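Local structure of sterol regulatory element-binding protein cleavage-activating protein (Schizosaccharomyces pombe, 4YHC) at residues His6-Thr11 / Ser426-Asn431; Glu310-Leu315 / Asp329-Leu334; Tyr88-Ser93 / Leu121-Met126. The protein acts as an escort required for processing of the transcription factor precursor sre1 at low sterol and low oxygen, this chain comprising its WD40 domain. The protein carries 9 engineered substitutions. All coordinates share one frame; numbering follows the deposited sequence.

Contact 1: His6-Thr11 / Ser426-Asn431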
loop_
_atom_site.group_PDB
_atom_site.type_symbol
_atom_site.label_atom_id
_atom_site.label_comp_id
_atom_site.label_asym_id
_atom_site.label_seq_id
_atom_site.Cartn_x
_atom_site.Cartn_y
_atom_site.Cartn_z
ATOM N N HIS A 6 29.345 -2.392 -13.155
ATOM C CA HIS A 6 28.358 -2.424 -14.268
ATOM C C HIS A 6 27.423 -3.587 -14.128
ATOM O O HIS A 6 27.749 -4.592 -13.508
ATOM C CB HIS A 6 29.072 -2.546 -15.647
ATOM C CG HIS A 6 29.786 -3.859 -15.858
ATOM N ND1 HIS A 6 31.103 -4.060 -15.496
ATOM C CD2 HIS A 6 29.358 -5.044 -16.354
ATOM C CE1 HIS A 6 31.460 -5.303 -15.781
ATOM N NE2 HIS A 6 30.435 -5.906 -16.333
ATOM N N ASP A 7 26.284 -3.456 -14.779
ATOM C CA ASP A 7 25.298 -4.504 -14.902
ATOM C C ASP A 7 25.291 -5.039 -16.316
ATOM O O ASP A 7 25.455 -4.273 -17.277
ATOM C CB ASP A 7 23.923 -3.934 -14.600
ATOM C CG ASP A 7 23.743 -3.566 -13.131
ATOM O OD1 ASP A 7 24.631 -3.864 -12.306
ATOM O OD2 ASP A 7 22.650 -3.061 -12.768
ATOM N N GLU A 8 25.093 -6.338 -16.458
ATOM C CA GLU A 8 24.920 -6.951 -17.758
ATOM C C GLU A 8 23.578 -7.656 -17.904
ATOM O O GLU A 8 23.146 -8.336 -16.981
ATOM C CB GLU A 8 26.093 -7.951 -17.952
ATOM C CG GLU A 8 25.918 -8.945 -19.095
ATOM C CD GLU A 8 26.874 -10.137 -18.996
ATOM O OE1 GLU A 8 26.393 -11.262 -19.258
ATOM O OE2 GLU A 8 28.078 -9.952 -18.662
ATOM N N LEU A 9 22.885 -7.432 -19.035
ATOM C CA LEU A 9 21.605 -8.080 -19.388
ATOM C C LEU A 9 21.663 -8.519 -20.850
ATOM O O LEU A 9 22.463 -7.983 -21.618
ATOM C CB LEU A 9 20.462 -7.075 -19.309
ATOM C CG LEU A 9 20.190 -6.543 -17.899
ATOM C CD1 LEU A 9 21.050 -5.359 -17.554
ATOM C CD2 LEU A 9 18.777 -6.064 -17.783
ATOM N N SER A 10 20.813 -9.467 -21.230
ATOM C CA SER A 10 20.615 -9.763 -22.616
ATOM C C SER A 10 19.885 -8.624 -23.314
ATOM O O SER A 10 18.964 -8.062 -22.763
ATOM C CB SER A 10 19.837 -11.061 -22.773
ATOM O OG SER A 10 20.659 -12.083 -22.277
ATOM N N THR A 11 20.288 -8.325 -24.543
ATOM C CA THR A 11 19.533 -7.427 -25.391
ATOM C C THR A 11 18.123 -7.930 -25.647
ATOM O O THR A 11 17.925 -9.118 -25.825
ATOM C CB THR A 11 20.320 -7.192 -26.693
ATOM O OG1 THR A 11 21.610 -6.648 -26.330
ATOM C CG2 THR A 11 19.602 -6.206 -27.621
ATOM N N SER A 426 17.748 -12.149 -16.676
ATOM C CA SER A 426 18.944 -12.406 -15.885
ATOM C C SER A 426 19.759 -11.094 -15.786
ATOM O O SER A 426 19.977 -10.401 -16.795
ATOM C CB SER A 426 19.711 -13.560 -16.593
ATOM O OG SER A 426 20.819 -13.974 -15.841
ATOM N N LEU A 427 20.182 -10.730 -14.588
ATOM C CA LEU A 427 20.831 -9.447 -14.360
ATOM C C LEU A 427 22.112 -9.759 -13.651
ATOM O O LEU A 427 22.098 -10.191 -12.476
ATOM C CB LEU A 427 19.970 -8.546 -13.488
ATOM C CG LEU A 427 20.497 -7.131 -13.288
ATOM C CD1 LEU A 427 19.480 -6.272 -12.516
ATOM C CD2 LEU A 427 21.764 -7.096 -12.521
ATOM N N LYS A 428 23.240 -9.562 -14.336
ATOM C CA LYS A 428 24.540 -9.806 -13.706
ATOM C C LYS A 428 25.153 -8.504 -13.246
ATOM O O LYS A 428 25.294 -7.588 -14.046
ATOM C CB LYS A 428 25.493 -10.495 -14.681
ATOM C CG LYS A 428 26.851 -10.707 -14.075
ATOM C CD LYS A 428 27.914 -11.110 -15.107
ATOM C CE LYS A 428 27.987 -12.610 -15.385
ATOM N NZ LYS A 428 29.405 -13.056 -15.690
ATOM N N MET A 429 25.546 -8.434 -11.983
ATOM C CA MET A 429 26.115 -7.226 -11.385
ATOM C C MET A 429 27.594 -7.486 -11.064
ATOM O O MET A 429 27.928 -8.361 -10.211
ATOM C CB MET A 429 25.405 -6.855 -10.067
ATOM C CG MET A 429 23.901 -6.524 -10.196
ATOM S SD MET A 429 23.241 -5.962 -8.589
ATOM C CE MET A 429 21.522 -5.694 -8.943
ATOM N N TYR A 430 28.454 -6.748 -11.756
ATOM C CA TYR A 430 29.902 -6.918 -11.623
ATOM C C TYR A 430 30.392 -6.002 -10.542
ATOM O O TYR A 430 30.153 -4.827 -10.589
ATOM C CB TYR A 430 30.609 -6.583 -12.937
ATOM C CG TYR A 430 32.054 -6.902 -12.819
ATOM C CD1 TYR A 430 32.488 -8.212 -12.913
ATOM C CD2 TYR A 430 32.976 -5.923 -12.519
ATOM C CE1 TYR A 430 33.823 -8.528 -12.783
ATOM C CE2 TYR A 430 34.325 -6.222 -12.385
ATOM C CZ TYR A 430 34.738 -7.529 -12.523
ATOM O OH TYR A 430 36.059 -7.851 -12.381
ATOM N N ASN A 431 31.036 -6.558 -9.540
ATOM C CA ASN A 431 31.418 -5.790 -8.358
ATOM C C ASN A 431 30.227 -5.132 -7.601
ATOM O O ASN A 431 30.235 -3.914 -7.239
ATOM C CB ASN A 431 32.454 -4.751 -8.688
ATOM C CG ASN A 431 33.307 -4.448 -7.495
ATOM O OD1 ASN A 431 33.424 -5.288 -6.588
ATOM N ND2 ASN A 431 33.888 -3.257 -7.455
HETATM O O HOH W 1 29.266 -12.371 -19.024
HETATM O O HOH W 2 19.017 -10.470 -19.358
#
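H6 turns its CG into the position between its own backbone N and carbonyl carbon (chi1 67°), which starts the imidazole toward Y430, whose CG, anti to its backbone N (chi1 -174°), lies near H6 CE1. The setting is an antiparallel ladder on a beta-propeller blade: the short N-terminal strand 6-8 adds itself to the outer edge of a blade, beside strand 421-432, whose other neighbour is strand 406-416. CB of Y430 lies over one face of the H6 ring, 3.5 Å from its centroid, in a CH-pi contact displaced toward the rim. The closest approach of these two side chains is H6 CE1 to Y430 CB, 3.2 Å. Although the two ring planes are only 13° apart, the rings are slid past each other and hardly overlap; the methylene sits over the imidazole face, and the near rim of the phenol ring (CG, CD2) also touches CE1.

Y430 N donates to H6 O over 2.9 Å in a nearly straight bond. Two residues further on, E8 and K428 form a second hydrogen-bonded pair, E8 N donating to K428 O at 2.7 Å and K428 N donating back to E8 O. The non-hydrogen-bonded pair D7 and M429 separates them, and there M429 CG packs 3.5 Å from D7 OD1. The carboxylate of D7 is itself held by S4 OG and W3 NE1. On the face shared with H6 and Y430, the E8 and K428 side chains run side by side, yet E8 OE2 stays 4.5 Å from K428 NZ, beyond a salt bridge; a water donates to E8 OE2 and accepts weakly from K428 NZ. Where direct pairing stops, another water takes over, accepting from S10 N and donating to S426 O at 2.7 Å.

Contact 2: Glu310-Leu315 / Asp329-Leu334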
loop_
_atom_site.group_PDB
_atom_site.type_symbol
_atom_site.label_atom_id
_atom_site.label_comp_id
_atom_site.label_asym_id
_atom_site.label_seq_id
_atom_site.Cartn_x
_atom_site.Cartn_y
_atom_site.Cartn_z
ATOM N N GLU A 310 -13.975 -7.961 -21.757
ATOM C CA GLU A 310 -14.717 -9.186 -21.503
ATOM C C GLU A 310 -15.892 -8.922 -20.574
ATOM O O GLU A 310 -17.048 -8.988 -20.984
ATOM C CB GLU A 310 -13.802 -10.238 -20.872
ATOM C CG GLU A 310 -13.333 -11.321 -21.828
ATOM C CD GLU A 310 -12.007 -11.928 -21.413
ATOM O OE1 GLU A 310 -10.966 -11.264 -21.599
ATOM O OE2 GLU A 310 -12.003 -13.064 -20.901
ATOM N N SER A 311 -15.582 -8.628 -19.317
ATOM C CA SER A 311 -16.606 -8.461 -18.299
ATOM C C SER A 311 -16.103 -7.632 -17.124
ATOM O O SER A 311 -14.968 -7.163 -17.124
ATOM C CB SER A 311 -17.053 -9.829 -17.796
ATOM O OG SER A 311 -15.928 -10.618 -17.454
ATOM N N TYR A 312 -16.959 -7.463 -16.123
ATOM C CA TYR A 312 -16.595 -6.732 -14.919
ATOM C C TYR A 312 -17.359 -7.247 -13.761
ATOM O O TYR A 312 -18.307 -7.982 -13.914
ATOM C CB TYR A 312 -16.917 -5.229 -15.095
ATOM C CG TYR A 312 -18.356 -4.919 -15.314
ATOM C CD1 TYR A 312 -19.205 -4.674 -14.263
ATOM C CD2 TYR A 312 -18.874 -4.835 -16.618
ATOM C CE1 TYR A 312 -20.544 -4.377 -14.464
ATOM C CE2 TYR A 312 -20.206 -4.508 -16.842
ATOM C CZ TYR A 312 -21.027 -4.298 -15.783
ATOM O OH TYR A 312 -22.330 -3.999 -16.005
ATOM N N ILE A 313 -16.997 -6.776 -12.592
ATOM C CA ILE A 313 -17.581 -7.187 -11.352
ATOM C C ILE A 313 -18.036 -5.967 -10.695
ATOM O O ILE A 313 -17.256 -4.961 -10.641
ATOM C CB ILE A 313 -16.411 -7.788 -10.534
ATOM C CG1 ILE A 313 -15.839 -8.995 -11.258
ATOM C CG2 ILE A 313 -16.749 -8.108 -9.108
ATOM C CD1 ILE A 313 -14.399 -9.306 -10.839
ATOM N N ILE A 314 -19.227 -6.009 -10.104
ATOM C CA ILE A 314 -19.699 -4.957 -9.285
ATOM C C ILE A 314 -19.298 -5.264 -7.858
ATOM O O ILE A 314 -19.880 -6.165 -7.269
ATOM C CB ILE A 314 -21.243 -4.824 -9.374
ATOM C CG1 ILE A 314 -21.668 -4.374 -10.752
ATOM C CG2 ILE A 314 -21.786 -3.901 -8.298
ATOM C CD1 ILE A 314 -23.142 -4.651 -11.036
ATOM N N LEU A 315 -18.316 -4.493 -7.310
ATOM C CA LEU A 315 -17.830 -4.640 -5.961
ATOM C C LEU A 315 -18.689 -4.012 -4.937
ATOM O O LEU A 315 -18.704 -4.457 -3.825
ATOM C CB LEU A 315 -16.459 -3.965 -5.752
ATOM C CG LEU A 315 -15.139 -4.641 -6.019
ATOM C CD1 LEU A 315 -14.022 -3.778 -5.372
ATOM C CD2 LEU A 315 -15.162 -6.091 -5.560
ATOM N N ASP A 329 -23.637 4.415 -20.062
ATOM C CA ASP A 329 -22.973 3.250 -19.502
ATOM C C ASP A 329 -21.862 2.787 -20.423
ATOM O O ASP A 329 -22.111 2.067 -21.392
ATOM C CB ASP A 329 -23.929 2.113 -19.225
ATOM C CG ASP A 329 -23.264 0.993 -18.400
ATOM O OD1 ASP A 329 -22.044 0.772 -18.538
ATOM O OD2 ASP A 329 -23.971 0.352 -17.627
ATOM N N PRO A 330 -20.620 3.198 -20.108
ATOM C CA PRO A 330 -19.456 2.782 -20.888
ATOM C C PRO A 330 -19.192 1.257 -20.967
ATOM O O PRO A 330 -18.393 0.873 -21.766
ATOM C CB PRO A 330 -18.299 3.460 -20.152
ATOM C CG PRO A 330 -18.748 3.541 -18.738
ATOM C CD PRO A 330 -20.232 3.832 -18.834
ATOM N N ASP A 331 -19.833 0.419 -20.145
ATOM C CA ASP A 331 -19.590 -1.041 -20.129
ATOM C C ASP A 331 -20.735 -1.862 -20.782
ATOM O O ASP A 331 -20.937 -3.061 -20.485
ATOM C CB ASP A 331 -19.399 -1.519 -18.671
ATOM C CG ASP A 331 -18.172 -0.872 -17.983
ATOM O OD1 ASP A 331 -17.058 -0.957 -18.546
ATOM O OD2 ASP A 331 -18.342 -0.314 -16.880
ATOM N N ASN A 332 -21.485 -1.223 -21.663
ATOM C CA ASN A 332 -22.588 -1.894 -22.361
ATOM C C ASN A 332 -22.145 -3.209 -23.027
ATOM O O ASN A 332 -22.582 -4.289 -22.607
ATOM C CB ASN A 332 -23.284 -0.945 -23.364
ATOM C CG ASN A 332 -22.299 -0.151 -24.208
ATOM O OD1 ASN A 332 -21.733 -0.658 -25.180
ATOM N ND2 ASN A 332 -22.085 1.108 -23.835
ATOM N N SER A 333 -21.223 -3.125 -23.991
ATOM C CA SER A 333 -20.647 -4.313 -24.648
ATOM C C SER A 333 -19.985 -5.360 -23.744
ATOM O O SER A 333 -19.361 -6.307 -24.267
ATOM C CB SER A 333 -19.629 -3.877 -25.683
ATOM O OG SER A 333 -20.231 -2.914 -26.521
ATOM N N LEU A 334 -20.157 -5.223 -22.418
ATOM C CA LEU A 334 -19.554 -6.151 -21.429
ATOM C C LEU A 334 -20.528 -6.893 -20.513
ATOM O O LEU A 334 -21.572 -6.376 -20.112
ATOM C CB LEU A 334 -18.562 -5.402 -20.510
ATOM C CG LEU A 334 -17.267 -4.863 -21.075
ATOM C CD1 LEU A 334 -16.317 -4.555 -19.920
ATOM C CD2 LEU A 334 -16.653 -5.844 -22.053
#
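L334 spreads its isobutyl group over the E310-S311 backbone, CD2 resting 3.3 Å from E310 O. Its CG is anti to its own carbonyl carbon (chi1 -68°), and the branch beyond carries CD1 toward the S311 carbonyl, 4.1 Å from S311 O. No hydrogen bond links the two segments, so the contact is one of van der Waals fit. L334 CB comes up to the edge of the Y312 ring, near its plane, 3.9 Å from Y312 CD2. D331 brings its methylene up obliquely, CB lying 3.6 Å from Y312 CE2, while its carboxylate is engaged in salt bridges with R283 and R276. An alanine at L334 would keep the touch on the tyrosine edge but lose both methyls, and would probably open a gap above the E310-S311 peptide. The loop is shaped from within: D329 OD1 accepts from D331 N at 2.8 Å, and R283 also bridges to D329. Residues 329-332 form a type I beta turn, with the D329 side chain adding an Asx turn, and from there the chain leads into strand 335-337, paired parallel to strand 311-317 in an otherwise antiparallel sheet.

Contact 3: Tyr88-Ser93 / Leu121-Met126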
loop_
_atom_site.group_PDB
_atom_site.type_symbol
_atom_site.label_atom_id
_atom_site.label_comp_id
_atom_site.label_asym_id
_atom_site.label_seq_id
_atom_site.Cartn_x
_atom_site.Cartn_y
_atom_site.Cartn_z
ATOM N N TYR A 88 3.344 16.778 1.618
ATOM C CA TYR A 88 3.801 16.877 2.995
ATOM C C TYR A 88 4.194 15.495 3.558
ATOM O O TYR A 88 3.619 14.453 3.189
ATOM C CB TYR A 88 2.665 17.494 3.860
ATOM C CG TYR A 88 2.243 18.817 3.337
ATOM C CD1 TYR A 88 3.027 19.971 3.554
ATOM C CD2 TYR A 88 1.114 18.950 2.577
ATOM C CE1 TYR A 88 2.656 21.203 3.023
ATOM C CE2 TYR A 88 0.756 20.186 2.026
ATOM C CZ TYR A 88 1.544 21.300 2.250
ATOM O OH TYR A 88 1.165 22.519 1.698
ATOM N N VAL A 89 5.169 15.489 4.432
ATOM C CA VAL A 89 5.539 14.289 5.181
ATOM C C VAL A 89 5.445 14.611 6.669
ATOM O O VAL A 89 5.827 15.762 7.094
ATOM C CB VAL A 89 6.951 13.828 4.833
ATOM C CG1 VAL A 89 7.227 12.466 5.430
ATOM C CG2 VAL A 89 7.115 13.668 3.332
ATOM N N SER A 90 4.922 13.648 7.442
ATOM C CA SER A 90 4.920 13.706 8.907
ATOM C C SER A 90 5.857 12.701 9.442
ATOM O O SER A 90 5.717 11.528 9.126
ATOM C CB SER A 90 3.554 13.390 9.538
ATOM O OG SER A 90 3.047 12.142 9.069
ATOM N N LEU A 91 6.815 13.155 10.240
ATOM C CA LEU A 91 7.787 12.285 10.893
ATOM C C LEU A 91 7.516 12.321 12.414
ATOM O O LEU A 91 7.322 13.388 12.978
ATOM C CB LEU A 91 9.189 12.783 10.630
ATOM C CG LEU A 91 9.770 12.866 9.230
ATOM C CD1 LEU A 91 11.169 13.445 9.324
ATOM C CD2 LEU A 91 9.810 11.475 8.617
ATOM N N PHE A 92 7.524 11.170 13.060
ATOM C CA PHE A 92 7.300 11.093 14.483
ATOM C C PHE A 92 8.506 10.479 15.139
ATOM O O PHE A 92 8.896 9.334 14.817
ATOM C CB PHE A 92 6.090 10.186 14.804
ATOM C CG PHE A 92 4.762 10.842 14.535
ATOM C CD1 PHE A 92 4.340 11.066 13.231
ATOM C CD2 PHE A 92 3.916 11.216 15.605
ATOM C CE1 PHE A 92 3.145 11.692 12.980
ATOM C CE2 PHE A 92 2.724 11.830 15.349
ATOM C CZ PHE A 92 2.345 12.094 14.041
ATOM N N SER A 93 9.115 11.226 16.054
ATOM C CA SER A 93 10.098 10.645 16.977
ATOM C C SER A 93 9.359 10.124 18.212
ATOM O O SER A 93 8.113 10.076 18.214
ATOM C CB SER A 93 11.155 11.697 17.344
ATOM O OG SER A 93 10.534 12.782 18.053
ATOM N N LEU A 121 3.542 2.817 16.634
ATOM C CA LEU A 121 2.621 3.766 16.008
ATOM C C LEU A 121 2.255 3.429 14.577
ATOM O O LEU A 121 3.109 3.007 13.803
ATOM C CB LEU A 121 3.258 5.149 15.953
ATOM C CG LEU A 121 3.586 5.839 17.249
ATOM C CD1 LEU A 121 3.746 7.323 16.910
ATOM C CD2 LEU A 121 2.523 5.646 18.327
ATOM N N ASN A 122 1.011 3.694 14.221
ATOM C CA ASN A 122 0.639 3.835 12.827
ATOM C C ASN A 122 0.056 5.221 12.655
ATOM O O ASN A 122 -0.738 5.612 13.505
ATOM C CB ASN A 122 -0.369 2.777 12.488
ATOM C CG ASN A 122 -0.515 2.576 11.007
ATOM O OD1 ASN A 122 0.315 3.040 10.212
ATOM N ND2 ASN A 122 -1.585 1.881 10.614
ATOM N N VAL A 123 0.478 5.982 11.616
ATOM C CA VAL A 123 -0.009 7.334 11.380
ATOM C C VAL A 123 -0.630 7.523 10.019
ATOM O O VAL A 123 -0.092 7.024 9.086
ATOM C CB VAL A 123 1.154 8.330 11.492
ATOM C CG1 VAL A 123 0.632 9.728 11.193
ATOM C CG2 VAL A 123 1.757 8.289 12.882
ATOM N N PHE A 124 -1.744 8.244 9.902
ATOM C CA PHE A 124 -2.466 8.393 8.635
ATOM C C PHE A 124 -2.899 9.808 8.547
ATOM O O PHE A 124 -3.359 10.336 9.526
ATOM C CB PHE A 124 -3.859 7.686 8.638
ATOM C CG PHE A 124 -3.860 6.361 9.222
ATOM C CD1 PHE A 124 -3.230 5.352 8.600
ATOM C CD2 PHE A 124 -4.544 6.121 10.395
ATOM C CE1 PHE A 124 -3.239 4.099 9.123
ATOM C CE2 PHE A 124 -4.548 4.879 10.949
ATOM C CZ PHE A 124 -3.884 3.860 10.314
ATOM N N TRP A 125 -2.799 10.391 7.369
ATOM C CA TRP A 125 -3.416 11.675 7.040
ATOM C C TRP A 125 -4.791 11.478 6.401
ATOM O O TRP A 125 -4.950 10.643 5.489
ATOM C CB TRP A 125 -2.573 12.360 5.988
ATOM C CG TRP A 125 -1.205 12.848 6.430
ATOM C CD1 TRP A 125 -0.168 12.091 6.812
ATOM C CD2 TRP A 125 -0.746 14.177 6.422
ATOM N NE1 TRP A 125 0.921 12.856 7.023
ATOM C CE2 TRP A 125 0.592 14.155 6.784
ATOM C CE3 TRP A 125 -1.329 15.392 6.079
ATOM C CZ2 TRP A 125 1.384 15.331 6.894
ATOM C CZ3 TRP A 125 -0.545 16.561 6.128
ATOM C CH2 TRP A 125 0.778 16.527 6.564
ATOM N N MET A 126 -5.772 12.259 6.817
ATOM C CA MET A 126 -7.044 12.204 6.139
ATOM C C MET A 126 -7.511 13.627 5.798
ATOM O O MET A 126 -7.347 14.528 6.586
ATOM C CB MET A 126 -8.072 11.495 6.988
ATOM C CG MET A 126 -7.579 10.079 7.444
ATOM S SD MET A 126 -8.823 9.234 8.398
ATOM C CE MET A 126 -9.644 8.447 7.061
#
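V123 and F92 meet tip to tip at the apolar centre, V123 CG2 standing over one face of the phenyl ring, 3.9 Å from its centroid and 20° off the normal, a CH-pi contact. The second methyl of the valine, CG1, sits 3.7 Å from F92 CE1. L121 crosses the phenylalanine at about a right angle and brings CD1 to 4.1 Å from F92 CD2. On the other side of V123 along its strand, W125 leans against the start of the facing strand, its CH2 lying 3.4 Å from Y88 CB. The polar edge begins at the pyrrole end of this indole, where W125 NE1 donates to S90 OG at 3.0 Å, a bond bent to 142° at the proton. S90 holds OG between its backbone N and carbonyl carbon (chi1 53°), and the same oxygen bonds A81 O, so this buried hydroxyl has partners in both sheets. The contact thus joins face to face two consecutive propeller blades, matching the predicted second and third WD repeats: strand 88-92 lies between strands 79-82 and 96-101, while strand 121-127 is an edge strand backed by strand 136-144.

The three contacts lie at separate places in one WD40 propeller. Along the chain contact 3 precedes contact 2, both nested within the loop that contact 1 closes. Their centres lie about 44 Å apart for contacts 1 and 2, and about 38 Å for contact 3 with either other; none touch, and no two share a sheet. Contact 3, about 15 Å from the chain's centre, joins neighbouring blades, whereas contacts 1 and 2 lie further out, adding a strand to one blade and folding a loop against another. Contacts 2 and 3 occupy opposite sides of the centre, consistent with a ring of blades. Contact 1 thus unites residues 6-8 and 421-432, distant in sequence, in one blade.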